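Local coordinates for protein isoflavone reductase (Medicago sativa, PDB 2GAS) that uses NADPH to reduce achiral isoflavones to chiral isoflavanones, giving the penultimate intermediate in the synthesis of the pterocarpan phytoalexin medicarpin in alfalfa, at residues A122-F130 / N260-S268; F113-D121 / D274-D284. All coordinates share one frame; numbering follows the deposited sequence.

Contact 1. Residues A122-F130 / N260-S268; sequences AVEPVRQVF and NYLLALYHS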
loop_
_atom_site.group_PDB
_atom_site.type_symbol
_atom_site.label_atom_id
_atom_site.label_comp_id
_atom_site.label_asym_id
_atom_site.label_seq_id
_atom_site.Cartn_x
_atom_site.Cartn_y
_atom_site.Cartn_z
ATOM N N ALA A 122 -5.872 6.789 15.029
ATOM C CA ALA A 122 -6.401 5.440 15.196
ATOM C C ALA A 122 -6.370 4.910 16.621
ATOM O O ALA A 122 -5.652 5.424 17.478
ATOM C CB ALA A 122 -5.660 4.474 14.272
ATOM N N VAL A 123 -7.160 3.868 16.855
ATOM C CA VAL A 123 -7.236 3.227 18.164
ATOM C C VAL A 123 -6.630 1.829 18.064
ATOM O O VAL A 123 -6.431 1.306 16.967
ATOM C CB VAL A 123 -8.704 3.107 18.640
ATOM C CG1 VAL A 123 -9.349 4.479 18.678
ATOM C CG2 VAL A 123 -9.482 2.181 17.719
ATOM N N GLU A 124 -6.321 1.222 19.205
ATOM C CA GLU A 124 -5.754 -0.119 19.190
ATOM C C GLU A 124 -6.803 -1.098 18.669
ATOM O O GLU A 124 -8.007 -0.842 18.764
ATOM C CB GLU A 124 -5.304 -0.523 20.600
ATOM C CG GLU A 124 -4.208 0.357 21.176
ATOM C CD GLU A 124 -2.890 0.250 20.416
ATOM O OE1 GLU A 124 -1.947 0.989 20.771
ATOM O OE2 GLU A 124 -2.791 -0.566 19.475
ATOM N N PRO A 125 -6.366 -2.246 18.135
ATOM C CA PRO A 125 -4.971 -2.677 17.995
ATOM C C PRO A 125 -4.244 -2.181 16.740
ATOM O O PRO A 125 -3.063 -2.474 16.553
ATOM C CB PRO A 125 -5.092 -4.193 18.013
ATOM C CG PRO A 125 -6.344 -4.407 17.220
ATOM C CD PRO A 125 -7.286 -3.338 17.761
ATOM N N VAL A 126 -4.927 -1.431 15.880
ATOM C CA VAL A 126 -4.266 -0.970 14.662
ATOM C C VAL A 126 -3.274 0.159 14.932
ATOM O O VAL A 126 -2.265 0.290 14.236
ATOM C CB VAL A 126 -5.300 -0.529 13.577
ATOM C CG1 VAL A 126 -5.846 0.856 13.875
ATOM C CG2 VAL A 126 -4.650 -0.573 12.203
ATOM N N ARG A 127 -3.547 0.955 15.960
ATOM C CA ARG A 127 -2.681 2.071 16.312
ATOM C C ARG A 127 -1.224 1.648 16.464
ATOM O O ARG A 127 -0.324 2.320 15.958
ATOM C CB ARG A 127 -3.155 2.723 17.613
ATOM C CG ARG A 127 -2.372 3.968 18.004
ATOM C CD ARG A 127 -2.837 4.514 19.345
ATOM N NE ARG A 127 -2.250 5.819 19.650
ATOM C CZ ARG A 127 -2.569 6.954 19.033
ATOM N NH1 ARG A 127 -3.477 6.962 18.062
ATOM N NH2 ARG A 127 -1.982 8.090 19.389
ATOM N N GLN A 128 -0.987 0.534 17.151
ATOM C CA GLN A 128 0.383 0.079 17.354
ATOM C C GLN A 128 1.103 -0.279 16.058
ATOM O O GLN A 128 2.315 -0.072 15.945
ATOM C CB GLN A 128 0.431 -1.118 18.305
ATOM C CG GLN A 128 1.863 -1.584 18.578
ATOM C CD GLN A 128 2.781 -0.432 18.977
ATOM O OE1 GLN A 128 2.548 0.238 19.984
ATOM N NE2 GLN A 128 3.828 -0.196 18.182
ATOM N N VAL A 129 0.373 -0.813 15.082
ATOM C CA VAL A 129 0.993 -1.163 13.804
ATOM C C VAL A 129 1.424 0.102 13.070
ATOM O O VAL A 129 2.503 0.148 12.474
ATOM C CB VAL A 129 0.031 -1.952 12.899
ATOM C CG1 VAL A 129 0.708 -2.261 11.565
ATOM C CG2 VAL A 129 -0.385 -3.239 13.586
ATOM N N PHE A 130 0.577 1.125 13.108
ATOM C CA PHE A 130 0.891 2.390 12.457
ATOM C C PHE A 130 2.115 2.998 13.134
ATOM O O PHE A 130 3.010 3.516 12.468
ATOM C CB PHE A 130 -0.289 3.363 12.566
ATOM C CG PHE A 130 -1.509 2.945 11.785
ATOM C CD1 PHE A 130 -2.711 3.627 11.949
ATOM C CD2 PHE A 130 -1.459 1.889 10.882
ATOM C CE1 PHE A 130 -3.847 3.264 11.219
ATOM C CE2 PHE A 130 -2.589 1.518 10.149
ATOM C CZ PHE A 130 -3.781 2.208 10.320
ATOM N N ASN A 260 -11.142 -7.221 15.701
ATOM C CA ASN A 260 -10.962 -5.917 16.322
ATOM C C ASN A 260 -10.004 -5.073 15.487
ATOM O O ASN A 260 -10.181 -3.862 15.350
ATOM C CB ASN A 260 -10.428 -6.066 17.755
ATOM C CG ASN A 260 -9.164 -6.913 17.838
ATOM O OD1 ASN A 260 -8.482 -6.919 18.865
ATOM N ND2 ASN A 260 -8.854 -7.639 16.773
ATOM N N TYR A 261 -8.991 -5.725 14.924
ATOM C CA TYR A 261 -7.999 -5.049 14.099
ATOM C C TYR A 261 -8.661 -4.485 12.847
ATOM O O TYR A 261 -8.423 -3.340 12.463
ATOM C CB TYR A 261 -6.905 -6.035 13.690
ATOM C CG TYR A 261 -5.791 -5.411 12.888
ATOM C CD1 TYR A 261 -4.728 -4.765 13.519
ATOM C CD2 TYR A 261 -5.801 -5.454 11.493
ATOM C CE1 TYR A 261 -3.700 -4.178 12.778
ATOM C CE2 TYR A 261 -4.781 -4.869 10.745
ATOM C CZ TYR A 261 -3.735 -4.234 11.393
ATOM O OH TYR A 261 -2.722 -3.662 10.657
ATOM N N LEU A 262 -9.497 -5.306 12.225
ATOM C CA LEU A 262 -10.208 -4.930 11.009
ATOM C C LEU A 262 -11.116 -3.728 11.261
ATOM O O LEU A 262 -11.096 -2.753 10.507
ATOM C CB LEU A 262 -11.032 -6.123 10.520
ATOM C CG LEU A 262 -11.246 -6.305 9.020
ATOM C CD1 LEU A 262 -9.899 -6.488 8.329
ATOM C CD2 LEU A 262 -12.134 -7.524 8.780
ATOM N N LEU A 263 -11.908 -3.792 12.328
ATOM C CA LEU A 263 -12.811 -2.696 12.662
ATOM C C LEU A 263 -12.050 -1.420 12.986
ATOM O O LEU A 263 -12.498 -0.324 12.651
ATOM C CB LEU A 263 -13.698 -3.059 13.855
ATOM C CG LEU A 263 -15.106 -3.581 13.572
ATOM C CD1 LEU A 263 -15.877 -3.614 14.884
ATOM C CD2 LEU A 263 -15.817 -2.680 12.569
ATOM N N ALA A 264 -10.906 -1.555 13.652
ATOM C CA ALA A 264 -10.107 -0.383 13.996
ATOM C C ALA A 264 -9.572 0.252 12.711
ATOM O O ALA A 264 -9.484 1.469 12.598
ATOM C CB ALA A 264 -8.956 -0.775 14.917
ATOM N N LEU A 265 -9.213 -0.588 11.743
ATOM C CA LEU A 265 -8.718 -0.089 10.466
ATOM C C LEU A 265 -9.827 0.718 9.778
ATOM O O LEU A 265 -9.591 1.831 9.311
ATOM C CB LEU A 265 -8.283 -1.263 9.578
ATOM C CG LEU A 265 -7.661 -0.924 8.222
ATOM C CD1 LEU A 265 -6.439 -0.039 8.405
ATOM C CD2 LEU A 265 -7.275 -2.218 7.520
ATOM N N TYR A 266 -11.036 0.158 9.737
ATOM C CA TYR A 266 -12.183 0.830 9.123
ATOM C C TYR A 266 -12.543 2.104 9.888
ATOM O O TYR A 266 -12.914 3.108 9.291
ATOM C CB TYR A 266 -13.403 -0.094 9.111
ATOM C CG TYR A 266 -13.267 -1.327 8.252
ATOM C CD1 TYR A 266 -14.016 -2.467 8.537
ATOM C CD2 TYR A 266 -12.411 -1.358 7.152
ATOM C CE1 TYR A 266 -13.921 -3.607 7.755
ATOM C CE2 TYR A 266 -12.307 -2.507 6.355
ATOM C CZ TYR A 266 -13.066 -3.624 6.670
ATOM O OH TYR A 266 -12.968 -4.774 5.919
ATOM N N HIS A 267 -12.454 2.049 11.213
ATOM C CA HIS A 267 -12.752 3.214 12.045
ATOM C C HIS A 267 -11.869 4.397 11.632
ATOM O O HIS A 267 -12.343 5.514 11.436
ATOM C CB HIS A 267 -12.516 2.868 13.524
ATOM C CG HIS A 267 -12.423 4.059 14.429
ATOM N ND1 HIS A 267 -13.527 4.764 14.861
ATOM C CD2 HIS A 267 -11.348 4.672 14.978
ATOM C CE1 HIS A 267 -13.133 5.760 15.638
ATOM N NE2 HIS A 267 -11.816 5.726 15.725
ATOM N N SER A 268 -10.576 4.143 11.494
ATOM C CA SER A 268 -9.638 5.181 11.108
ATOM C C SER A 268 -9.908 5.697 9.694
ATOM O O SER A 268 -9.817 6.891 9.433
ATOM C CB SER A 268 -8.207 4.630 11.198
ATOM O OG SER A 268 -7.263 5.573 10.718
#
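The carbonyl O of A122 accepts NH1 of R127 at 2.7 Å, the donor lying in the carbonyl plane, while CB of the same alanine rests against CB of S268, 4.0 Å away. R127 also gives its backbone N to V123 O, so the loop before helix 126-143 is folded back on the first turn of that helix. What this loop and turn present to helix 259-271 is mostly apolar. P125, with a cis peptide bond before it, leads with its ring, and its CG comes within 3.6 Å of CA of Y261. A264 takes the middle: its CB meets CG1 of V126 at 3.7 Å, with V123 CG2 and P125 CD a little farther off. Because chi1 of V126 is 79°, its two branches are shared out, CG1 to this alanine and CG2 to CE1 of Y261 at 3.8 Å. Y261 has CG anti to the backbone N (chi1 -177°), a setting that carries the ring out to helix 126-143; V129 reaches the ring at its edge, CG2 to CE1 3.5 Å, and V129 crosses the tyrosine at about a right angle. Deeper in, the F130 ring turns an edge to L265, CZ to CD1 4.0 Å, and to S268 OG, whose hydrogen bond goes to D274. H120 packs edge-to-face with the same phenylalanine. The two helix segments cross at -70° with axes 10.1 Å apart. V129 lies one turn before K133, the probable proton acceptor of the reductase, so the packing sits beside the active site. Since the polar bonds here run within one segment or on to other residues, the contact rests on apolar fit, Y261, P125 and V126 packing about A264, with the loop contributing as well as the helix.

Contact 2. Residues F113-D121 / D274-D284; sequences FGLDVDRHD and DAVYEIDPAKD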
loop_
_atom_site.group_PDB
_atom_site.type_symbol
_atom_site.label_atom_id
_atom_site.label_comp_id
_atom_site.label_asym_id
_atom_site.label_seq_id
_atom_site.Cartn_x
_atom_site.Cartn_y
_atom_site.Cartn_z
ATOM N N PHE A 113 2.714 1.935 1.876
ATOM C CA PHE A 113 1.574 1.487 1.084
ATOM C C PHE A 113 0.237 1.448 1.818
ATOM O O PHE A 113 -0.560 0.514 1.664
ATOM C CB PHE A 113 1.901 0.118 0.468
ATOM C CG PHE A 113 3.165 0.122 -0.343
ATOM C CD1 PHE A 113 4.365 -0.332 0.203
ATOM C CD2 PHE A 113 3.175 0.664 -1.630
ATOM C CE1 PHE A 113 5.558 -0.240 -0.509
ATOM C CE2 PHE A 113 4.367 0.759 -2.349
ATOM C CZ PHE A 113 5.562 0.307 -1.786
ATOM N N GLY A 114 -0.001 2.488 2.606
ATOM C CA GLY A 114 -1.239 2.615 3.347
ATOM C C GLY A 114 -1.457 4.084 3.641
ATOM O O GLY A 114 -1.109 4.945 2.835
ATOM N N LEU A 115 -2.036 4.384 4.794
ATOM C CA LEU A 115 -2.267 5.778 5.154
ATOM C C LEU A 115 -0.937 6.418 5.540
ATOM O O LEU A 115 0.089 5.742 5.614
ATOM C CB LEU A 115 -3.241 5.874 6.338
ATOM C CG LEU A 115 -2.684 5.606 7.743
ATOM C CD1 LEU A 115 -3.781 5.833 8.766
ATOM C CD2 LEU A 115 -2.152 4.186 7.837
ATOM N N ASP A 116 -0.943 7.726 5.766
ATOM C CA ASP A 116 0.272 8.410 6.195
ATOM C C ASP A 116 0.332 8.155 7.707
ATOM O O ASP A 116 -0.444 8.738 8.465
ATOM C CB ASP A 116 0.178 9.913 5.912
ATOM C CG ASP A 116 1.437 10.650 6.306
ATOM O OD1 ASP A 116 2.260 10.047 7.021
ATOM O OD2 ASP A 116 1.608 11.823 5.911
ATOM N N VAL A 117 1.247 7.288 8.141
ATOM C CA VAL A 117 1.338 6.945 9.558
ATOM C C VAL A 117 1.751 8.071 10.499
ATOM O O VAL A 117 1.734 7.895 11.720
ATOM C CB VAL A 117 2.253 5.713 9.788
ATOM C CG1 VAL A 117 1.664 4.503 9.086
ATOM C CG2 VAL A 117 3.665 5.991 9.287
ATOM N N ASP A 118 2.116 9.222 9.949
ATOM C CA ASP A 118 2.467 10.363 10.793
ATOM C C ASP A 118 1.243 11.268 10.898
ATOM O O ASP A 118 1.289 12.330 11.521
ATOM C CB ASP A 118 3.655 11.129 10.209
ATOM C CG ASP A 118 4.988 10.484 10.553
ATOM O OD1 ASP A 118 5.947 10.649 9.774
ATOM O OD2 ASP A 118 5.076 9.822 11.611
ATOM N N ARG A 119 0.148 10.825 10.285
ATOM C CA ARG A 119 -1.115 11.560 10.282
ATOM C C ARG A 119 -2.317 10.659 10.550
ATOM O O ARG A 119 -3.107 10.376 9.641
ATOM C CB ARG A 119 -1.335 12.249 8.936
ATOM C CG ARG A 119 -0.405 13.396 8.622
ATOM C CD ARG A 119 -0.860 14.039 7.321
ATOM N NE ARG A 119 -0.247 15.338 7.084
ATOM C CZ ARG A 119 0.748 15.556 6.233
ATOM N NH1 ARG A 119 1.254 14.557 5.528
ATOM N NH2 ARG A 119 1.228 16.782 6.079
ATOM N N HIS A 120 -2.473 10.207 11.787
ATOM C CA HIS A 120 -3.609 9.357 12.110
ATOM C C HIS A 120 -4.072 9.573 13.543
ATOM O O HIS A 120 -3.358 10.149 14.365
ATOM C CB HIS A 120 -3.258 7.879 11.918
ATOM C CG HIS A 120 -2.497 7.286 13.064
ATOM N ND1 HIS A 120 -1.123 7.166 13.065
ATOM C CD2 HIS A 120 -2.919 6.805 14.257
ATOM C CE1 HIS A 120 -0.733 6.634 14.210
ATOM N NE2 HIS A 120 -1.803 6.406 14.950
ATOM N N ASP A 121 -5.276 9.097 13.832
ATOM C CA ASP A 121 -5.863 9.208 15.165
ATOM C C ASP A 121 -6.524 7.865 15.459
ATOM O O ASP A 121 -7.597 7.810 16.063
ATOM C CB ASP A 121 -6.924 10.313 15.186
ATOM C CG ASP A 121 -6.352 11.685 14.880
ATOM O OD1 ASP A 121 -5.661 12.246 15.753
ATOM O OD2 ASP A 121 -6.592 12.202 13.766
ATOM N N ASP A 274 -8.679 9.233 7.868
ATOM C CA ASP A 274 -7.228 9.288 7.746
ATOM C C ASP A 274 -6.705 9.699 6.367
ATOM O O ASP A 274 -5.515 9.982 6.222
ATOM C CB ASP A 274 -6.577 7.965 8.198
ATOM C CG ASP A 274 -7.163 6.740 7.523
ATOM O OD1 ASP A 274 -7.588 6.828 6.354
ATOM O OD2 ASP A 274 -7.176 5.669 8.168
ATOM N N ALA A 275 -7.578 9.748 5.360
ATOM C CA ALA A 275 -7.154 10.161 4.022
ATOM C C ALA A 275 -7.400 11.651 3.834
ATOM O O ALA A 275 -7.074 12.215 2.788
ATOM C CB ALA A 275 -7.910 9.378 2.946
ATOM N N VAL A 276 -7.965 12.285 4.858
ATOM C CA VAL A 276 -8.288 13.707 4.808
ATOM C C VAL A 276 -7.264 14.562 5.545
ATOM O O VAL A 276 -7.147 14.484 6.767
ATOM C CB VAL A 276 -9.674 13.968 5.430
ATOM C CG1 VAL A 276 -10.025 15.447 5.334
ATOM C CG2 VAL A 276 -10.717 13.118 4.732
ATOM N N TYR A 277 -6.531 15.372 4.789
ATOM C CA TYR A 277 -5.515 16.262 5.347
ATOM C C TYR A 277 -4.869 17.098 4.251
ATOM O O TYR A 277 -4.835 16.699 3.091
ATOM C CB TYR A 277 -4.421 15.462 6.072
ATOM C CG TYR A 277 -3.781 14.368 5.235
ATOM C CD1 TYR A 277 -4.267 13.065 5.275
ATOM C CD2 TYR A 277 -2.702 14.643 4.388
ATOM C CE1 TYR A 277 -3.703 12.059 4.501
ATOM C CE2 TYR A 277 -2.129 13.639 3.602
ATOM C CZ TYR A 277 -2.636 12.349 3.667
ATOM O OH TYR A 277 -2.096 11.336 2.906
ATOM N N GLU A 278 -4.371 18.273 4.624
ATOM C CA GLU A 278 -3.694 19.138 3.670
ATOM C C GLU A 278 -2.215 18.792 3.794
ATOM O O GLU A 278 -1.740 18.472 4.883
ATOM C CB GLU A 278 -3.930 20.611 4.014
ATOM C CG GLU A 278 -5.359 21.066 3.766
ATOM C CD GLU A 278 -5.591 22.519 4.134
ATOM O OE1 GLU A 278 -6.702 23.026 3.867
ATOM O OE2 GLU A 278 -4.670 23.152 4.692
ATOM N N ILE A 279 -1.482 18.842 2.690
ATOM C CA ILE A 279 -0.074 18.496 2.766
ATOM C C ILE A 279 0.839 19.699 2.909
ATOM O O ILE A 279 0.450 20.841 2.651
ATOM C CB ILE A 279 0.389 17.658 1.547
ATOM C CG1 ILE A 279 0.428 18.518 0.281
ATOM C CG2 ILE A 279 -0.524 16.453 1.376
ATOM C CD1 ILE A 279 -0.897 19.032 -0.166
ATOM N N ASP A 280 2.057 19.414 3.347
ATOM C CA ASP A 280 3.095 20.409 3.551
ATOM C C ASP A 280 4.070 20.236 2.390
ATOM O O ASP A 280 4.700 19.190 2.259
ATOM C CB ASP A 280 3.778 20.140 4.892
ATOM C CG ASP A 280 4.934 21.076 5.166
ATOM O OD1 ASP A 280 5.444 21.051 6.306
ATOM O OD2 ASP A 280 5.340 21.826 4.254
ATOM N N PRO A 281 4.198 21.261 1.526
ATOM C CA PRO A 281 5.102 21.191 0.372
ATOM C C PRO A 281 6.555 20.846 0.693
ATOM O O PRO A 281 7.273 20.324 -0.154
ATOM C CB PRO A 281 4.948 22.571 -0.276
ATOM C CG PRO A 281 4.538 23.452 0.863
ATOM C CD PRO A 281 3.562 22.586 1.613
ATOM N N ALA A 282 6.983 21.125 1.918
ATOM C CA ALA A 282 8.350 20.827 2.310
ATOM C C ALA A 282 8.559 19.341 2.584
ATOM O O ALA A 282 9.692 18.859 2.561
ATOM C CB ALA A 282 8.727 21.641 3.551
ATOM N N LYS A 283 7.473 18.612 2.826
ATOM C CA LYS A 283 7.594 17.194 3.144
ATOM C C LYS A 283 6.702 16.256 2.349
ATOM O O LYS A 283 6.906 15.042 2.378
ATOM C CB LYS A 283 7.312 16.989 4.636
ATOM C CG LYS A 283 8.335 17.645 5.552
ATOM C CD LYS A 283 7.854 17.752 6.997
ATOM C CE LYS A 283 7.485 16.403 7.606
ATOM N NZ LYS A 283 6.145 15.931 7.157
ATOM N N ASP A 284 5.729 16.811 1.631
ATOM C CA ASP A 284 4.779 15.988 0.888
ATOM C C ASP A 284 4.644 16.314 -0.593
ATOM O O ASP A 284 4.878 17.440 -1.023
ATOM C CB ASP A 284 3.380 16.119 1.507
ATOM C CG ASP A 284 3.360 15.876 3.009
ATOM O OD1 ASP A 284 3.692 14.754 3.445
ATOM O OD2 ASP A 284 2.991 16.812 3.755
HETATM O O HOH W 1 -3.068 9.141 6.936
HETATM O O HOH W 2 6.169 13.193 8.429
HETATM O O HOH W 3 -5.284 11.760 8.920
HETATM O O HOH W 4 -1.789 17.454 8.159
#
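R119 bridges two aspartates. Its NH2 donates to OD2 of D284 at 2.9 Å, near the guanidinium plane, with a weak second bond from NH1 to OD1; carboxylate and guanidinium planes are 51° apart. The same NH1 also donates to OD2 of D116 at 2.8 Å, in a salt bridge that meets the oxygen nearly in line with its C-O bond. The two carboxylates come within 4.4 Å (D116 OD2 to D284 OD1), a repulsion the arginine is likely to offset. D284 OD2 has a further donor, D280 N, on its anti lone pair, and OD1 is bonded to H213. An asparagine in place of R119 would probably leave D116 and D284 facing each other without the shared cation and take the CH-pi contact from one face of Y277.

D116 is itself braced: OD1 accepts D118 N in an Asx turn, inside a type I turn from D116 to R119, and pairs with R137, which by similarity binds NADP(+) in this Rossmann-type reductase. Water 1 joins D116 N to D274 O.

Outside the charges, CD of R119 sits over one face of Y277 as a CH-pi contact, 3.8 Å from the ring centroid; the guanidinium runs on past the rim, its plane within 3° of parallel to the ring. The Y277 hydroxyl bonds to H213 and H153. Last, L115 packs against D274, CD1 to OD2 3.5 Å.

In the fold
From the N terminus the chain builds the parallel sheet, one of whose outer strands, 107-109, leads into the loop 113-121 and then helix 126-143. These two pieces follow one another, and each finds its partner far downstream in reverse order: contact 1 closes on helix 259-271, and contact 2 on the loop 274-284 that runs into strand 284-286. The loop closed by contact 1 is therefore nested inside that closed by contact 2. Between them, the contacts tie the loop and helix that follow edge strand 107-109 to helix 259-271 and the loop before strand 284-286. Their centres are 16 Å apart but they touch, through S268 with D274 and F130 with L115.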